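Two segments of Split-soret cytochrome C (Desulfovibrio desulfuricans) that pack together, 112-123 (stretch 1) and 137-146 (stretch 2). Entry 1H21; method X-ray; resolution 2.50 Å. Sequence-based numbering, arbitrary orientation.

Stretch 1 (112-123) LFRWYEVTKLPI
Stretch 2 (137-146) LPMSASDSVL

Three backbone hydrogen bonds join the two stretches. Asp143 N donates to Glu117 O at 2.8 Å, with a bent N-H...O angle of 135°. Leu121 and Ser140 form a single antiparallel bridge with CA atoms 5.5 Å apart. In it, Leu121 N donates to Ser140 O at 3.1 Å and 171°, and Ser140 N donates to Leu121 O at 3.0 Å and 156°. Two CA-H...O contacts flank this pair: Lys120 CA to Ser140 O at 3.5 Å and Met139 CA to Leu121 O at 3.1 Å.

Two waters extend the polar seam. Water 1 accepts from Ser142 N at 2.7 Å and lies within hydrogen-bonding distance of Thr119 O (2.7 Å) and Tyr116 O (3.0 Å). It thus links the helix end to stretch 2. Water 2 donates to Glu117 OE2 at 2.7 Å and accepts from Val145 N at 2.8 Å.

The helix that begins earlier in the chain runs through 112 to 118. Thr119 leaves helical geometry at phi/psi -70/138, and Thr119 OG1 donates to Trp115 O at 3.0 Å. Lys120 (-80/119), Leu121 (-129/164) and Pro122 (-78/165) are extended. Leu121 points away from stretch 2, with chi1 m and chi2 t. The peptide bond before Pro122 is cis. Stretch 2 has no regular helix or strand and runs antiparallel past the first. The CA atoms of Glu117 and Asp143 are 3.9 Å apart, those of Lys120 and Ala141 4.4 Å, and those of Leu121 and Met139 4.9 Å. Met139 to Ala141 are extended. Ser142 then turns (-79/-36), Asp143 takes positive phi (66/21), and Ser144 (-156/138) and Val145 (-88/-9) follow.

Glu117 is buried, with chi1 m and chi2 t. Its carboxylate is satisfied by water 2 and by partners elsewhere in the structure. Its CG packs 4.2 Å from Val145 CG2. Asp143 has chi1 t; its OD1 is 4.5 Å from Glu117 OE1, a like-charge approach.

Ser142 points toward stretch 1 with chi1 p. Its OG donates to Ser144 O at 2.9 Å and lies 3.3 Å from Tyr116 CE2. The small serine ties itself to the backbone two residues on, beside the ring. Tyr116 (chi1 t, chi2 87°) presents its ring edge to Ser144 O, 3.1 Å from CE2. Ser144 OG accepts from Leu146 N at 3.0 Å.

Val145 is buried, with chi1 142°, between wells. Its CG2 lies 3.8 Å from Phe113 CB and 4.4 Å from Tyr116 CD2, while CG1 sits over one face of the Phe113 ring. Phe113 has chi1 m. Both methyls lie against Phe113; a compact apolar residue suits this place.

At the other end, Met139 points toward stretch 1 with chi1 m and chi2 t. Its CG lies 3.2 Å from Pro122 O and 4.4 Å from Pro122 CD; its CE is 3.6 Å from Lys120 CB. Lys120 sets off sideways with chi1 m and the remaining chi angles t. The end of its chain leads away, which suits a charged group at an exposed site. Ala141 CB rests 3.5 Å from Val118 O. The contact buries 706 Å², both sides summed.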

# COMPACT_ATOMS: atom_id res chain seq x y z
N LEU A 112 -8.19 7.79 -10.06
CA LEU A 112 -7.12 8.37 -9.27
C LEU A 112 -5.76 7.79 -9.67
O LEU A 112 -4.83 8.54 -9.97
CB LEU A 112 -7.40 8.14 -7.79
CG LEU A 112 -6.37 8.68 -6.82
CD1 LEU A 112 -6.21 10.19 -7.04
CD2 LEU A 112 -6.82 8.34 -5.40
N PHE A 113 -5.67 6.46 -9.75
CA PHE A 113 -4.43 5.76 -10.12
C PHE A 113 -3.98 5.93 -11.59
O PHE A 113 -2.81 6.18 -11.83
CB PHE A 113 -4.51 4.28 -9.73
CG PHE A 113 -4.40 4.02 -8.25
CD1 PHE A 113 -4.56 5.04 -7.32
CD2 PHE A 113 -4.13 2.74 -7.78
CE1 PHE A 113 -4.46 4.80 -5.95
CE2 PHE A 113 -4.03 2.49 -6.41
CZ PHE A 113 -4.20 3.52 -5.50
N ARG A 114 -4.90 5.79 -12.55
CA ARG A 114 -4.56 5.96 -13.98
C ARG A 114 -4.13 7.41 -14.24
O ARG A 114 -3.21 7.68 -15.02
CB ARG A 114 -5.75 5.61 -14.86
CG ARG A 114 -6.06 4.14 -14.87
CD ARG A 114 -7.34 3.80 -15.60
NE ARG A 114 -7.69 2.40 -15.40
CZ ARG A 114 -8.88 1.85 -15.65
NH1 ARG A 114 -9.89 2.58 -16.12
NH2 ARG A 114 -9.05 0.55 -15.44
N TRP A 115 -4.77 8.34 -13.54
CA TRP A 115 -4.45 9.74 -13.68
C TRP A 115 -3.01 9.95 -13.26
O TRP A 115 -2.23 10.59 -13.97
CB TRP A 115 -5.41 10.57 -12.81
CG TRP A 115 -4.93 11.98 -12.53
CD1 TRP A 115 -5.03 13.07 -13.35
CD2 TRP A 115 -4.25 12.43 -11.35
NE1 TRP A 115 -4.45 14.17 -12.75
CE2 TRP A 115 -3.97 13.80 -11.52
CE3 TRP A 115 -3.86 11.80 -10.16
CZ2 TRP A 115 -3.30 14.55 -10.56
CZ3 TRP A 115 -3.20 12.55 -9.20
CH2 TRP A 115 -2.93 13.92 -9.41
N TYR A 116 -2.67 9.39 -12.09
CA TYR A 116 -1.33 9.51 -11.54
C TYR A 116 -0.25 8.98 -12.48
O TYR A 116 0.78 9.64 -12.69
CB TYR A 116 -1.21 8.81 -10.18
CG TYR A 116 0.13 9.02 -9.52
CD1 TYR A 116 0.36 10.13 -8.72
CD2 TYR A 116 1.18 8.13 -9.73
CE1 TYR A 116 1.61 10.36 -8.15
CE2 TYR A 116 2.42 8.34 -9.16
CZ TYR A 116 2.63 9.45 -8.37
OH TYR A 116 3.88 9.68 -7.82
N GLU A 117 -0.48 7.81 -13.07
CA GLU A 117 0.50 7.23 -13.99
C GLU A 117 0.85 8.13 -15.20
O GLU A 117 2.02 8.21 -15.60
CB GLU A 117 0.01 5.90 -14.53
CG GLU A 117 -0.21 4.77 -13.53
CD GLU A 117 -0.65 3.48 -14.23
OE1 GLU A 117 -1.25 3.56 -15.32
OE2 GLU A 117 -0.36 2.38 -13.71
N VAL A 118 -0.15 8.79 -15.78
CA VAL A 118 0.08 9.61 -16.97
C VAL A 118 0.31 11.11 -16.83
O VAL A 118 0.96 11.70 -17.69
CB VAL A 118 -1.03 9.40 -18.01
CG1 VAL A 118 -1.07 7.96 -18.43
CG2 VAL A 118 -2.39 9.84 -17.47
N THR A 119 -0.24 11.72 -15.79
CA THR A 119 -0.09 13.16 -15.59
C THR A 119 1.33 13.56 -15.22
O THR A 119 2.00 12.86 -14.45
CB THR A 119 -1.11 13.67 -14.54
OG1 THR A 119 -2.44 13.41 -15.00
CG2 THR A 119 -0.98 15.16 -14.29
N LYS A 120 1.81 14.65 -15.81
CA LYS A 120 3.14 15.17 -15.49
C LYS A 120 2.94 15.93 -14.21
O LYS A 120 2.13 16.86 -14.17
CB LYS A 120 3.64 16.11 -16.57
CG LYS A 120 3.85 15.47 -17.92
CD LYS A 120 4.76 16.34 -18.74
CE LYS A 120 4.94 15.76 -20.11
NZ LYS A 120 6.15 16.32 -20.77
N LEU A 121 3.62 15.50 -13.16
CA LEU A 121 3.52 16.10 -11.83
C LEU A 121 4.92 16.43 -11.30
O LEU A 121 5.94 15.98 -11.87
CB LEU A 121 2.81 15.12 -10.89
CG LEU A 121 1.46 14.54 -11.34
CD1 LEU A 121 1.17 13.24 -10.62
CD2 LEU A 121 0.33 15.55 -11.13
N PRO A 122 5.01 17.28 -10.26
CA PRO A 122 3.91 17.94 -9.55
C PRO A 122 3.36 19.13 -10.34
O PRO A 122 3.98 19.63 -11.28
CB PRO A 122 4.59 18.42 -8.28
CG PRO A 122 5.94 18.82 -8.79
CD PRO A 122 6.30 17.61 -9.62
N ILE A 123 2.19 19.57 -9.92
CA ILE A 123 1.51 20.71 -10.52
C ILE A 123 1.42 21.77 -9.41
O ILE A 123 1.70 22.95 -9.64
CB ILE A 123 0.10 20.28 -10.99
CG1 ILE A 123 0.23 19.36 -12.21
CG2 ILE A 123 -0.77 21.48 -11.29
CD1 ILE A 123 -1.09 18.74 -12.70
N LEU A 137 10.18 22.98 -9.80
CA LEU A 137 10.64 21.59 -9.85
C LEU A 137 10.28 20.97 -11.19
O LEU A 137 9.26 21.32 -11.79
CB LEU A 137 10.06 20.76 -8.70
CG LEU A 137 10.66 21.03 -7.31
CD1 LEU A 137 9.82 20.41 -6.20
CD2 LEU A 137 12.11 20.53 -7.27
N PRO A 138 11.17 20.10 -11.73
CA PRO A 138 10.94 19.44 -13.01
C PRO A 138 9.74 18.53 -12.85
O PRO A 138 9.54 17.96 -11.78
CB PRO A 138 12.20 18.59 -13.20
CG PRO A 138 13.22 19.24 -12.32
CD PRO A 138 12.42 19.64 -11.12
N MET A 139 8.94 18.40 -13.89
CA MET A 139 7.75 17.56 -13.83
C MET A 139 7.97 16.34 -14.72
O MET A 139 8.70 16.42 -15.72
CB MET A 139 6.53 18.34 -14.34
CG MET A 139 6.19 19.60 -13.56
SD MET A 139 5.01 20.62 -14.47
CE MET A 139 4.52 19.57 -15.82
N SER A 140 7.32 15.23 -14.38
CA SER A 140 7.43 14.01 -15.17
C SER A 140 6.28 13.07 -14.87
O SER A 140 5.58 13.22 -13.87
CB SER A 140 8.77 13.31 -14.93
OG SER A 140 8.94 12.93 -13.57
N ALA A 141 6.02 12.18 -15.82
CA ALA A 141 4.97 11.18 -15.66
C ALA A 141 5.71 9.93 -15.20
O ALA A 141 6.69 9.53 -15.81
CB ALA A 141 4.29 10.94 -16.99
N SER A 142 5.24 9.34 -14.12
CA SER A 142 5.89 8.16 -13.57
C SER A 142 5.55 6.86 -14.30
O SER A 142 6.41 6.01 -14.47
CB SER A 142 5.51 8.02 -12.10
OG SER A 142 4.10 8.03 -11.96
N ASP A 143 4.30 6.75 -14.75
CA ASP A 143 3.78 5.55 -15.40
C ASP A 143 3.76 4.42 -14.36
O ASP A 143 3.74 3.24 -14.68
CB ASP A 143 4.61 5.17 -16.64
CG ASP A 143 3.98 4.01 -17.45
OD1 ASP A 143 2.74 3.81 -17.43
OD2 ASP A 143 4.75 3.30 -18.15
N SER A 144 3.76 4.82 -13.09
CA SER A 144 3.75 3.89 -11.98
C SER A 144 3.19 4.52 -10.73
O SER A 144 3.50 5.65 -10.38
CB SER A 144 5.15 3.32 -11.68
OG SER A 144 5.16 2.44 -10.55
N VAL A 145 2.37 3.73 -10.06
CA VAL A 145 1.70 4.08 -8.83
C VAL A 145 2.64 3.71 -7.67
O VAL A 145 2.44 4.13 -6.52
CB VAL A 145 0.37 3.30 -8.85
CG1 VAL A 145 0.01 2.78 -7.51
CG2 VAL A 145 -0.72 4.17 -9.43
N LEU A 146 3.72 3.01 -8.01
CA LEU A 146 4.71 2.56 -7.04
C LEU A 146 5.76 3.62 -6.78
O LEU A 146 6.35 4.13 -7.72
CB LEU A 146 5.38 1.28 -7.55
CG LEU A 146 4.46 0.06 -7.69
CD1 LEU A 146 5.27 -1.14 -8.14
CD2 LEU A 146 3.74 -0.20 -6.36
O HOH W 1 3.40 11.01 -13.04
O HOH W 2 1.03 1.67 -11.45